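Local coordinates for solute-binding protein (Thermoactinomyces vulgaris, PDB 2ZYO), which binds cyclodextrins and linear maltodextrins such as maltotetraose, probably delivering them to a membrane transporter for uptake, at residues V22-A27 and L59-K64; D76-P81 and G283-A288; E149-A154 and Q216-E221. One frame throughout, in Å; residues are numbered along the deposited sequence.

Contact 1: residues V22-A27 and L59-K64; sequences VVWENA and LKQQEK
Trp-24 lies against two side chains one turn apart on helix 61-71, Gln-61 and Lys-64. The aliphatic chain of Lys-64 covers one face of the indole: Lys-64 CD sits 4.1 Å from the centroid of the six-membered ring of Trp-24 and 19° off the normal, a CH-pi contact, while CE hangs further out toward the rim. Lower on the same chain, Lys-64 CG is 3.6 Å from Trp-24 CH2. CG anti to the backbone N (chi1 -169°) starts the lysine chain out over the indole, where CG, CD and CE all lie against it. The ring edge has another neighbour, for Gln-61 O lies near the indole plane, 3.6 Å from Trp-24 CZ3. The side chain of Gln-61 slides past that of Trp-24 in the opposite direction, its amide plane 88° from that of the ring, and Gln-61 OE1 lies 3.6 Å from Trp-24 CB.

Further partners position these groups. Gln-61 OE1 accepts from Thr-79 N and Gln-61 NE2 donates to Val-56 O, so both ends of the amide are gripped; a glutamine suits the place because it offers an acceptor and a donor together. Lys-64 NZ forms a salt bridge with Asp-68 on the next turn. Beyond the tryptophan, Glu-25 OE2 takes Asn-26 N on its anti lone pair at 2.7 Å, and Glu-25 OE1 meets Lys-126 and Thr-36.

The contact lays helix 61-71, the helix of a beta-alpha-beta crossover, onto strand 20-25 of the alpha/beta lobe. Its chemistry is a division of labour: apolar methylenes cover the buried indole while the ammonium is carried off to an acid, and the buried glutamine amide has its polar needs met by backbone groups, which probably fixes its rotation.

Contact 2: residues D76-P81 and G283-A288; sequences DLVTWP and GWYLSA
Val-78 and Tyr-285 form an antiparallel hydrogen-bonded pair in the part of the mixed sheet that lies in the N-terminal lobe, where strand 278-287 runs against strand 77-81, as in type II periplasmic binding proteins. Val-78 N reaches Tyr-285 O at 3.0 Å and Tyr-285 N returns to Val-78 O at 2.8 Å; two residues further along each strand, Ser-287 N donates to Asp-76 O at 3.0 Å.

Leu-77, Thr-79, Trp-284 and Leu-286 share one face, where Leu-77, Trp-284 and Leu-286 touch helix 293-302, and Thr-79 CG2 lies 3.7 Å from Trp-284 CZ3. Lys-126 adds a cation-pi contact to that indole. Threonine suits its strand place doubly: besides the methyl, Thr-79 OG1, anti to the backbone N (chi1 -178°), donates to Gly-283 O at 2.8 Å from above the carbonyl plane. At Gly-283 a beta carbon would be crowded by Tyr-285 CE1.

Val-78, Trp-80 and Tyr-285 occupy the other face, on the side of helix 61-71. Tyr-285 OH donates to Trp-80 O at 2.7 Å, nearly along the C=O axis. A phenylalanine at Tyr-285 would probably leave Trp-80 O without its hydroxyl donor and the end of the strand less firmly tied. Tyr-285 also turns its ring edge to the face of Trp-80, with planes 54° apart and its centroid 4.8 Å from that of the five-membered ring; Tyr-285 CE2 comes to 3.6 Å from Trp-80 NE1.

Contact 3: residues E149-A154 and Q216-E221; sequences ELFQYA and QKWFTE
Lys-217 and Trp-218 hold the ring of Phe-151 between two helices of the lobe remote from the N terminus. Helices 147-157 and 206-220 run in nearly the same direction here, their short segments inclined by 24° and 11.2 Å apart at closest, a spacing wide enough for an aromatic side chain to bridge. Phe-151 does so with CG anti to its backbone N (chi1 -164°).

Lys-217 comes first. Its carbonyl oxygen lies in the plane of the phenyl ring, at the edge, with Lys-217 O 3.3 Å from Phe-151 CZ; the same oxygen accepts Glu-221 N in the helical pattern. Lys-217 CB packs on Phe-151 CZ at 3.6 Å. The chain then bends at its third torsion, which places CE beside the ring. Lys-217 NZ lies 4.9 Å from the centroid of the Phe-151 ring, in an off-centre cation-pi position. A lysine is well chosen, since its methylenes can touch the ring while the ammonium also makes a salt bridge with Glu-214.

Trp-218 follows and gives the contact its T-shaped stack. Phe-151 points its edge at the indole face, with the planes 89° apart and CE1 over the centre of the tryptophan; the centroids of the Phe-151 ring and the five-membered ring of Trp-218 are 4.9 Å apart. The six-membered part reaches across to helix 147-157, where Trp-218 CZ3 meets Ala-154 CB at 3.7 Å, a small residue that lets the broad ring come close. Trp-218 NE1 is hydrogen-bonded to Tyr-147 OH, and the edge-to-face partner Phe-169 and Val-167 tie the indole to strand 165-169.

Glu-221, just beyond the helix, adds a further neighbour at the rim of the phenyl ring. Its carboxylate comes up near the ring plane, where Glu-221 OE1 stands 3.6 Å from Phe-151 CE2.

How the contacts relate
From the N terminus, the chain runs through strand 20-25, helix 30-47 and strand 50-55 before contact 1 closes the first loop, bringing helix 61-71 back onto the starting strand. The next strand, 77-81, opens contact 2, whose loop of some 200 residues passes through the distant lobe and closes only when strand 278-287 returns. Contact 3 is nested inside that excursion and joins two helices there, its centre about 42 Å from that of contact 2. Contacts 1 and 2 follow in series yet touch, with centres about 8 Å apart: Val-22 O meets Asp-76 N, and Trp-284 packs against Val-23.

Contact 1: residues V22-A27 and L59-K64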
loop_
_atom_site.group_PDB
_atom_site.type_symbol
_atom_site.label_atom_id
_atom_site.label_comp_id
_atom_site.label_asym_id
_atom_site.label_seq_id
_atom_site.Cartn_x
_atom_site.Cartn_y
_atom_site.Cartn_z
ATOM N N VAL A 22 -0.187 8.852 -24.809
ATOM C CA VAL A 22 -1.434 8.428 -24.175
ATOM C C VAL A 22 -1.168 8.020 -22.730
ATOM O O VAL A 22 -0.205 7.307 -22.444
ATOM C CB VAL A 22 -2.117 7.271 -24.956
ATOM C CG1 VAL A 22 -3.431 6.860 -24.294
ATOM C CG2 VAL A 22 -2.370 7.670 -26.409
ATOM N N VAL A 23 -2.034 8.487 -21.832
ATOM C CA VAL A 23 -1.921 8.211 -20.407
ATOM C C VAL A 23 -3.255 7.649 -19.926
ATOM O O VAL A 23 -4.303 8.215 -20.229
ATOM C CB VAL A 23 -1.587 9.507 -19.622
ATOM C CG1 VAL A 23 -1.659 9.285 -18.127
ATOM C CG2 VAL A 23 -0.204 10.033 -20.004
ATOM N N TRP A 24 -3.218 6.532 -19.201
ATOM C CA TRP A 24 -4.420 6.000 -18.554
ATOM C C TRP A 24 -4.423 6.369 -17.078
ATOM O O TRP A 24 -3.446 6.120 -16.369
ATOM C CB TRP A 24 -4.522 4.480 -18.698
ATOM C CG TRP A 24 -4.781 3.981 -20.091
ATOM C CD1 TRP A 24 -5.168 4.716 -21.176
ATOM C CD2 TRP A 24 -4.701 2.624 -20.533
ATOM N NE1 TRP A 24 -5.309 3.900 -22.274
ATOM C CE2 TRP A 24 -5.035 2.610 -21.905
ATOM C CE3 TRP A 24 -4.368 1.417 -19.904
ATOM C CZ2 TRP A 24 -5.048 1.434 -22.661
ATOM C CZ3 TRP A 24 -4.382 0.247 -20.656
ATOM C CH2 TRP A 24 -4.717 0.266 -22.020
ATOM N N GLU A 25 -5.524 6.957 -16.622
ATOM C CA GLU A 25 -5.660 7.379 -15.233
ATOM C C GLU A 25 -6.988 6.906 -14.639
ATOM O O GLU A 25 -7.974 6.733 -15.361
ATOM C CB GLU A 25 -5.516 8.903 -15.117
ATOM C CG GLU A 25 -5.587 9.473 -13.693
ATOM C CD GLU A 25 -4.525 8.908 -12.763
ATOM O OE1 GLU A 25 -3.517 9.604 -12.526
ATOM O OE2 GLU A 25 -4.691 7.771 -12.270
ATOM N N ASN A 26 -6.985 6.705 -13.321
ATOM C CA ASN A 26 -8.142 6.228 -12.555
ATOM C C ASN A 26 -9.481 6.799 -13.011
ATOM O O ASN A 26 -9.654 8.014 -13.091
ATOM C CB ASN A 26 -7.932 6.522 -11.064
ATOM C CG ASN A 26 -8.946 5.821 -10.176
ATOM O OD1 ASN A 26 -9.753 5.017 -10.642
ATOM N ND2 ASN A 26 -8.898 6.120 -8.884
ATOM N N ALA A 27 -10.422 5.901 -13.296
ATOM C CA ALA A 27 -11.733 6.279 -13.823
ATOM C C ALA A 27 -12.765 6.586 -12.737
ATOM O O ALA A 27 -13.702 7.348 -12.977
ATOM C CB ALA A 27 -12.255 5.196 -14.755
ATOM N N LEU A 59 -7.273 -0.985 -11.251
ATOM C CA LEU A 59 -7.188 -2.444 -11.236
ATOM C C LEU A 59 -7.681 -3.111 -12.523
ATOM O O LEU A 59 -7.731 -4.339 -12.610
ATOM C CB LEU A 59 -7.895 -3.020 -10.001
ATOM C CG LEU A 59 -7.290 -2.661 -8.636
ATOM C CD1 LEU A 59 -8.101 -3.283 -7.512
ATOM C CD2 LEU A 59 -5.816 -3.068 -8.528
ATOM N N LYS A 60 -8.028 -2.296 -13.517
ATOM C CA LYS A 60 -8.408 -2.796 -14.839
ATOM C C LYS A 60 -7.343 -2.516 -15.897
ATOM O O LYS A 60 -7.397 -3.068 -16.999
ATOM C CB LYS A 60 -9.745 -2.194 -15.275
ATOM C CG LYS A 60 -10.930 -2.705 -14.478
ATOM C CD LYS A 60 -12.237 -2.352 -15.156
ATOM C CE LYS A 60 -13.427 -2.814 -14.331
ATOM N NZ LYS A 60 -13.531 -4.300 -14.258
ATOM N N GLN A 61 -6.375 -1.670 -15.554
ATOM C CA GLN A 61 -5.372 -1.215 -16.520
ATOM C C GLN A 61 -4.444 -2.319 -17.020
ATOM O O GLN A 61 -4.106 -2.356 -18.205
ATOM C CB GLN A 61 -4.557 -0.053 -15.951
ATOM C CG GLN A 61 -5.327 1.256 -15.891
ATOM C CD GLN A 61 -4.435 2.469 -15.711
ATOM O OE1 GLN A 61 -3.247 2.442 -16.038
ATOM N NE2 GLN A 61 -5.010 3.546 -15.195
ATOM N N GLN A 62 -4.032 -3.207 -16.119
ATOM C CA GLN A 62 -3.133 -4.298 -16.476
ATOM C C GLN A 62 -3.784 -5.227 -17.506
ATOM O O GLN A 62 -3.166 -5.574 -18.518
ATOM C CB GLN A 62 -2.691 -5.066 -15.225
ATOM C CG GLN A 62 -1.364 -5.788 -15.382
ATOM C CD GLN A 62 -0.758 -6.258 -14.068
ATOM O OE1 GLN A 62 -0.965 -5.656 -13.011
ATOM N NE2 GLN A 62 0.017 -7.330 -14.137
ATOM N N GLU A 63 -5.038 -5.604 -17.254
ATOM C CA GLU A 63 -5.811 -6.429 -18.183
ATOM C C GLU A 63 -6.057 -5.721 -19.517
ATOM O O GLU A 63 -5.946 -6.339 -20.579
ATOM C CB GLU A 63 -7.144 -6.846 -17.552
ATOM C CG GLU A 63 -7.021 -7.931 -16.489
ATOM C CD GLU A 63 -8.221 -7.986 -15.557
ATOM O OE1 GLU A 63 -8.567 -6.944 -14.954
ATOM O OE2 GLU A 63 -8.813 -9.078 -15.413
ATOM N N LYS A 64 -6.388 -4.431 -19.457
ATOM C CA LYS A 64 -6.657 -3.649 -20.662
ATOM C C LYS A 64 -5.411 -3.482 -21.528
ATOM O O LYS A 64 -5.497 -3.546 -22.755
ATOM C CB LYS A 64 -7.260 -2.281 -20.316
ATOM C CG LYS A 64 -7.799 -1.520 -21.524
ATOM C CD LYS A 64 -8.437 -0.202 -21.120
ATOM C CE LYS A 64 -8.722 0.684 -22.322
ATOM N NZ LYS A 64 -9.672 0.064 -23.289
#

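Contact 2: residues D76-P81 and G283-A288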
loop_
_atom_site.group_PDB
_atom_site.type_symbol
_atom_site.label_atom_id
_atom_site.label_comp_id
_atom_site.label_asym_id
_atom_site.label_seq_id
_atom_site.Cartn_x
_atom_site.Cartn_y
_atom_site.Cartn_z
ATOM N N ASP A 76 0.870 4.925 -23.388
ATOM C CA ASP A 76 2.309 4.993 -23.177
ATOM C C ASP A 76 2.618 4.893 -21.689
ATOM O O ASP A 76 3.534 4.171 -21.282
ATOM C CB ASP A 76 2.877 6.278 -23.773
ATOM C CG ASP A 76 2.697 6.343 -25.275
ATOM O OD1 ASP A 76 3.442 5.644 -25.990
ATOM O OD2 ASP A 76 1.803 7.080 -25.739
ATOM N N LEU A 77 1.837 5.609 -20.883
ATOM C CA LEU A 77 1.981 5.563 -19.432
ATOM C C LEU A 77 0.739 4.970 -18.786
ATOM O O LEU A 77 -0.387 5.336 -19.128
ATOM C CB LEU A 77 2.264 6.958 -18.860
ATOM C CG LEU A 77 3.510 7.720 -19.330
ATOM C CD1 LEU A 77 3.663 8.994 -18.519
ATOM C CD2 LEU A 77 4.778 6.875 -19.237
ATOM N N VAL A 78 0.966 4.043 -17.859
ATOM C CA VAL A 78 -0.102 3.367 -17.126
ATOM C C VAL A 78 0.183 3.441 -15.628
ATOM O O VAL A 78 1.281 3.826 -15.217
ATOM C CB VAL A 78 -0.254 1.887 -17.564
ATOM C CG1 VAL A 78 -0.766 1.799 -19.003
ATOM C CG2 VAL A 78 1.070 1.136 -17.416
ATOM N N THR A 79 -0.806 3.079 -14.815
ATOM C CA THR A 79 -0.674 3.170 -13.365
ATOM C C THR A 79 -1.527 2.141 -12.624
ATOM O O THR A 79 -2.673 1.890 -12.995
ATOM C CB THR A 79 -0.969 4.613 -12.855
ATOM O OG1 THR A 79 -0.788 4.678 -11.437
ATOM C CG2 THR A 79 -2.379 5.066 -13.217
ATOM N N TRP A 80 -0.933 1.540 -11.592
ATOM C CA TRP A 80 -1.620 0.629 -10.668
ATOM C C TRP A 80 -0.770 0.420 -9.411
ATOM O O TRP A 80 0.428 0.707 -9.427
ATOM C CB TRP A 80 -1.972 -0.713 -11.333
ATOM C CG TRP A 80 -0.840 -1.434 -12.011
ATOM C CD1 TRP A 80 0.166 -2.139 -11.410
ATOM C CD2 TRP A 80 -0.625 -1.553 -13.423
ATOM N NE1 TRP A 80 1.002 -2.678 -12.361
ATOM C CE2 TRP A 80 0.543 -2.329 -13.604
ATOM C CE3 TRP A 80 -1.294 -1.064 -14.551
ATOM C CZ2 TRP A 80 1.049 -2.636 -14.872
ATOM C CZ3 TRP A 80 -0.794 -1.374 -15.810
ATOM C CH2 TRP A 80 0.368 -2.150 -15.960
ATOM N N PRO A 81 -1.388 -0.056 -8.308
ATOM C CA PRO A 81 -0.614 -0.394 -7.107
ATOM C C PRO A 81 0.544 -1.352 -7.412
ATOM O O PRO A 81 0.385 -2.287 -8.204
ATOM C CB PRO A 81 -1.654 -1.063 -6.205
ATOM C CG PRO A 81 -2.944 -0.442 -6.617
ATOM C CD PRO A 81 -2.835 -0.265 -8.100
ATOM N N GLY A 283 2.518 4.142 -8.816
ATOM C CA GLY A 283 3.431 4.855 -9.702
ATOM C C GLY A 283 2.957 4.915 -11.140
ATOM O O GLY A 283 1.946 4.306 -11.497
ATOM N N TRP A 284 3.691 5.672 -11.953
ATOM C CA TRP A 284 3.530 5.656 -13.403
ATOM C C TRP A 284 4.504 4.642 -13.973
ATOM O O TRP A 284 5.688 4.648 -13.612
ATOM C CB TRP A 284 3.853 7.023 -14.009
ATOM C CG TRP A 284 2.826 8.085 -13.783
ATOM C CD1 TRP A 284 2.994 9.255 -13.099
ATOM C CD2 TRP A 284 1.475 8.087 -14.259
ATOM N NE1 TRP A 284 1.829 9.984 -13.111
ATOM C CE2 TRP A 284 0.879 9.289 -13.813
ATOM C CE3 TRP A 284 0.705 7.186 -15.008
ATOM C CZ2 TRP A 284 -0.451 9.618 -14.100
ATOM C CZ3 TRP A 284 -0.620 7.511 -15.290
ATOM C CH2 TRP A 284 -1.183 8.717 -14.832
ATOM N N TYR A 285 4.011 3.785 -14.864
ATOM C CA TYR A 285 4.845 2.780 -15.529
ATOM C C TYR A 285 4.837 3.002 -17.034
ATOM O O TYR A 285 3.948 3.666 -17.565
ATOM C CB TYR A 285 4.382 1.359 -15.178
ATOM C CG TYR A 285 4.034 1.199 -13.717
ATOM C CD1 TYR A 285 4.960 1.518 -12.725
ATOM C CD2 TYR A 285 2.775 0.751 -13.326
ATOM C CE1 TYR A 285 4.643 1.394 -11.380
ATOM C CE2 TYR A 285 2.448 0.618 -11.977
ATOM C CZ TYR A 285 3.387 0.944 -11.015
ATOM O OH TYR A 285 3.078 0.821 -9.682
ATOM N N LEU A 286 5.843 2.454 -17.709
ATOM C CA LEU A 286 6.011 2.630 -19.144
ATOM C C LEU A 286 5.668 1.342 -19.881
ATOM O O LEU A 286 6.326 0.315 -19.690
ATOM C CB LEU A 286 7.452 3.058 -19.452
ATOM C CG LEU A 286 7.883 3.289 -20.903
ATOM C CD1 LEU A 286 7.018 4.331 -21.594
ATOM C CD2 LEU A 286 9.353 3.687 -20.952
ATOM N N SER A 287 4.638 1.407 -20.720
ATOM C CA SER A 287 4.207 0.250 -21.495
ATOM C C SER A 287 5.330 -0.257 -22.387
ATOM O O SER A 287 6.023 0.531 -23.032
ATOM C CB SER A 287 2.996 0.601 -22.356
ATOM O OG SER A 287 2.724 -0.425 -23.298
ATOM N N ALA A 288 5.489 -1.578 -22.427
ATOM C CA ALA A 288 6.471 -2.219 -23.303
ATOM C C ALA A 288 6.129 -1.988 -24.775
ATOM O O ALA A 288 6.979 -2.154 -25.652
ATOM C CB ALA A 288 6.553 -3.706 -23.004
#

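Contact 3: residues E149-A154 and Q216-E221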
loop_
_atom_site.group_PDB
_atom_site.type_symbol
_atom_site.label_atom_id
_atom_site.label_comp_id
_atom_site.label_asym_id
_atom_site.label_seq_id
_atom_site.Cartn_x
_atom_site.Cartn_y
_atom_site.Cartn_z
ATOM N N GLU A 149 1.267 -0.857 26.039
ATOM C CA GLU A 149 0.279 0.100 26.538
ATOM C C GLU A 149 -0.983 0.115 25.677
ATOM O O GLU A 149 -2.094 0.225 26.199
ATOM C CB GLU A 149 0.892 1.501 26.645
ATOM C CG GLU A 149 1.831 1.671 27.842
ATOM C CD GLU A 149 2.745 2.879 27.724
ATOM O OE1 GLU A 149 3.513 2.955 26.742
ATOM O OE2 GLU A 149 2.711 3.747 28.622
ATOM N N LEU A 150 -0.803 -0.008 24.363
ATOM C CA LEU A 150 -1.921 -0.097 23.428
ATOM C C LEU A 150 -2.759 -1.342 23.692
ATOM O O LEU A 150 -3.990 -1.276 23.706
ATOM C CB LEU A 150 -1.421 -0.103 21.977
ATOM C CG LEU A 150 -2.481 -0.121 20.867
ATOM C CD1 LEU A 150 -3.156 1.240 20.725
ATOM C CD2 LEU A 150 -1.870 -0.564 19.546
ATOM N N PHE A 151 -2.092 -2.475 23.902
ATOM C CA PHE A 151 -2.809 -3.722 24.137
ATOM C C PHE A 151 -3.539 -3.728 25.479
ATOM O O PHE A 151 -4.658 -4.232 25.572
ATOM C CB PHE A 151 -1.897 -4.943 24.010
ATOM C CG PHE A 151 -2.656 -6.228 23.873
ATOM C CD1 PHE A 151 -3.259 -6.560 22.665
ATOM C CD2 PHE A 151 -2.805 -7.086 24.957
ATOM C CE1 PHE A 151 -3.988 -7.735 22.532
ATOM C CE2 PHE A 151 -3.529 -8.266 24.833
ATOM C CZ PHE A 151 -4.123 -8.591 23.617
ATOM N N GLN A 152 -2.903 -3.161 26.503
ATOM C CA GLN A 152 -3.537 -2.980 27.811
ATOM C C GLN A 152 -4.802 -2.130 27.684
ATOM O O GLN A 152 -5.846 -2.465 28.249
ATOM C CB GLN A 152 -2.552 -2.355 28.811
ATOM C CG GLN A 152 -3.150 -2.014 30.185
ATOM C CD GLN A 152 -3.765 -3.212 30.892
ATOM O OE1 GLN A 152 -3.244 -4.326 30.827
ATOM N NE2 GLN A 152 -4.876 -2.982 31.581
ATOM N N TYR A 153 -4.696 -1.041 26.924
ATOM C CA TYR A 153 -5.825 -0.162 26.630
ATOM C C TYR A 153 -6.976 -0.935 25.978
ATOM O O TYR A 153 -8.137 -0.727 26.319
ATOM C CB TYR A 153 -5.364 0.995 25.734
ATOM C CG TYR A 153 -6.399 2.073 25.493
ATOM C CD1 TYR A 153 -6.565 3.122 26.397
ATOM C CD2 TYR A 153 -7.198 2.056 24.351
ATOM C CE1 TYR A 153 -7.513 4.119 26.176
ATOM C CE2 TYR A 153 -8.149 3.046 24.122
ATOM C CZ TYR A 153 -8.301 4.073 25.036
ATOM O OH TYR A 153 -9.237 5.055 24.807
ATOM N N ALA A 154 -6.647 -1.833 25.050
ATOM C CA ALA A 154 -7.655 -2.677 24.406
ATOM C C ALA A 154 -8.294 -3.658 25.395
ATOM O O ALA A 154 -9.516 -3.806 25.425
ATOM C CB ALA A 154 -7.056 -3.419 23.221
ATOM N N GLN A 216 -3.548 -13.960 18.063
ATOM C CA GLN A 216 -4.424 -14.748 18.928
ATOM C C GLN A 216 -4.885 -13.963 20.157
ATOM O O GLN A 216 -6.056 -14.025 20.533
ATOM C CB GLN A 216 -3.718 -16.036 19.353
ATOM C CG GLN A 216 -4.610 -17.036 20.075
ATOM C CD GLN A 216 -3.877 -18.309 20.439
ATOM O OE1 GLN A 216 -2.757 -18.271 20.955
ATOM N NE2 GLN A 216 -4.506 -19.449 20.174
ATOM N N LYS A 217 -3.961 -13.219 20.766
ATOM C CA LYS A 217 -4.258 -12.424 21.961
ATOM C C LYS A 217 -5.347 -11.376 21.733
ATOM O O LYS A 217 -6.099 -11.045 22.652
ATOM C CB LYS A 217 -2.986 -11.765 22.495
ATOM C CG LYS A 217 -2.070 -12.719 23.252
ATOM C CD LYS A 217 -0.694 -12.110 23.494
ATOM C CE LYS A 217 -0.744 -10.938 24.463
ATOM N NZ LYS A 217 0.574 -10.249 24.535
ATOM N N TRP A 218 -5.439 -10.862 20.508
ATOM C CA TRP A 218 -6.472 -9.886 20.167
ATOM C C TRP A 218 -7.880 -10.471 20.255
ATOM O O TRP A 218 -8.848 -9.746 20.476
ATOM C CB TRP A 218 -6.211 -9.274 18.788
ATOM C CG TRP A 218 -5.187 -8.190 18.853
ATOM C CD1 TRP A 218 -3.850 -8.309 18.610
ATOM C CD2 TRP A 218 -5.411 -6.822 19.219
ATOM N NE1 TRP A 218 -3.226 -7.096 18.789
ATOM C CE2 TRP A 218 -4.161 -6.167 19.164
ATOM C CE3 TRP A 218 -6.548 -6.086 19.578
ATOM C CZ2 TRP A 218 -4.013 -4.807 19.458
ATOM C CZ3 TRP A 218 -6.400 -4.731 19.872
ATOM C CH2 TRP A 218 -5.141 -4.108 19.809
ATOM N N PHE A 219 -7.980 -11.789 20.115
ATOM C CA PHE A 219 -9.267 -12.471 20.183
ATOM C C PHE A 219 -9.510 -13.118 21.547
ATOM O O PHE A 219 -10.639 -13.113 22.040
ATOM C CB PHE A 219 -9.397 -13.477 19.034
ATOM C CG PHE A 219 -9.360 -12.833 17.677
ATOM C CD1 PHE A 219 -10.519 -12.308 17.116
ATOM C CD2 PHE A 219 -8.160 -12.713 16.978
ATOM C CE1 PHE A 219 -10.489 -11.691 15.870
ATOM C CE2 PHE A 219 -8.122 -12.096 15.730
ATOM C CZ PHE A 219 -9.287 -11.584 15.175
ATOM N N THR A 220 -8.451 -13.641 22.160
ATOM C CA THR A 220 -8.557 -14.316 23.461
ATOM C C THR A 220 -8.522 -13.361 24.660
ATOM O O THR A 220 -9.107 -13.654 25.707
ATOM C CB THR A 220 -7.452 -15.374 23.648
ATOM O OG1 THR A 220 -6.167 -14.749 23.539
ATOM C CG2 THR A 220 -7.575 -16.483 22.604
ATOM N N GLU A 221 -7.829 -12.232 24.512
ATOM C CA GLU A 221 -7.690 -11.264 25.607
ATOM C C GLU A 221 -8.356 -9.915 25.329
ATOM O O GLU A 221 -8.928 -9.305 26.235
ATOM C CB GLU A 221 -6.215 -11.050 25.959
ATOM C CG GLU A 221 -5.498 -12.285 26.497
ATOM C CD GLU A 221 -4.061 -11.997 26.900
ATOM O OE1 GLU A 221 -3.774 -10.870 27.361
ATOM O OE2 GLU A 221 -3.215 -12.903 26.763
#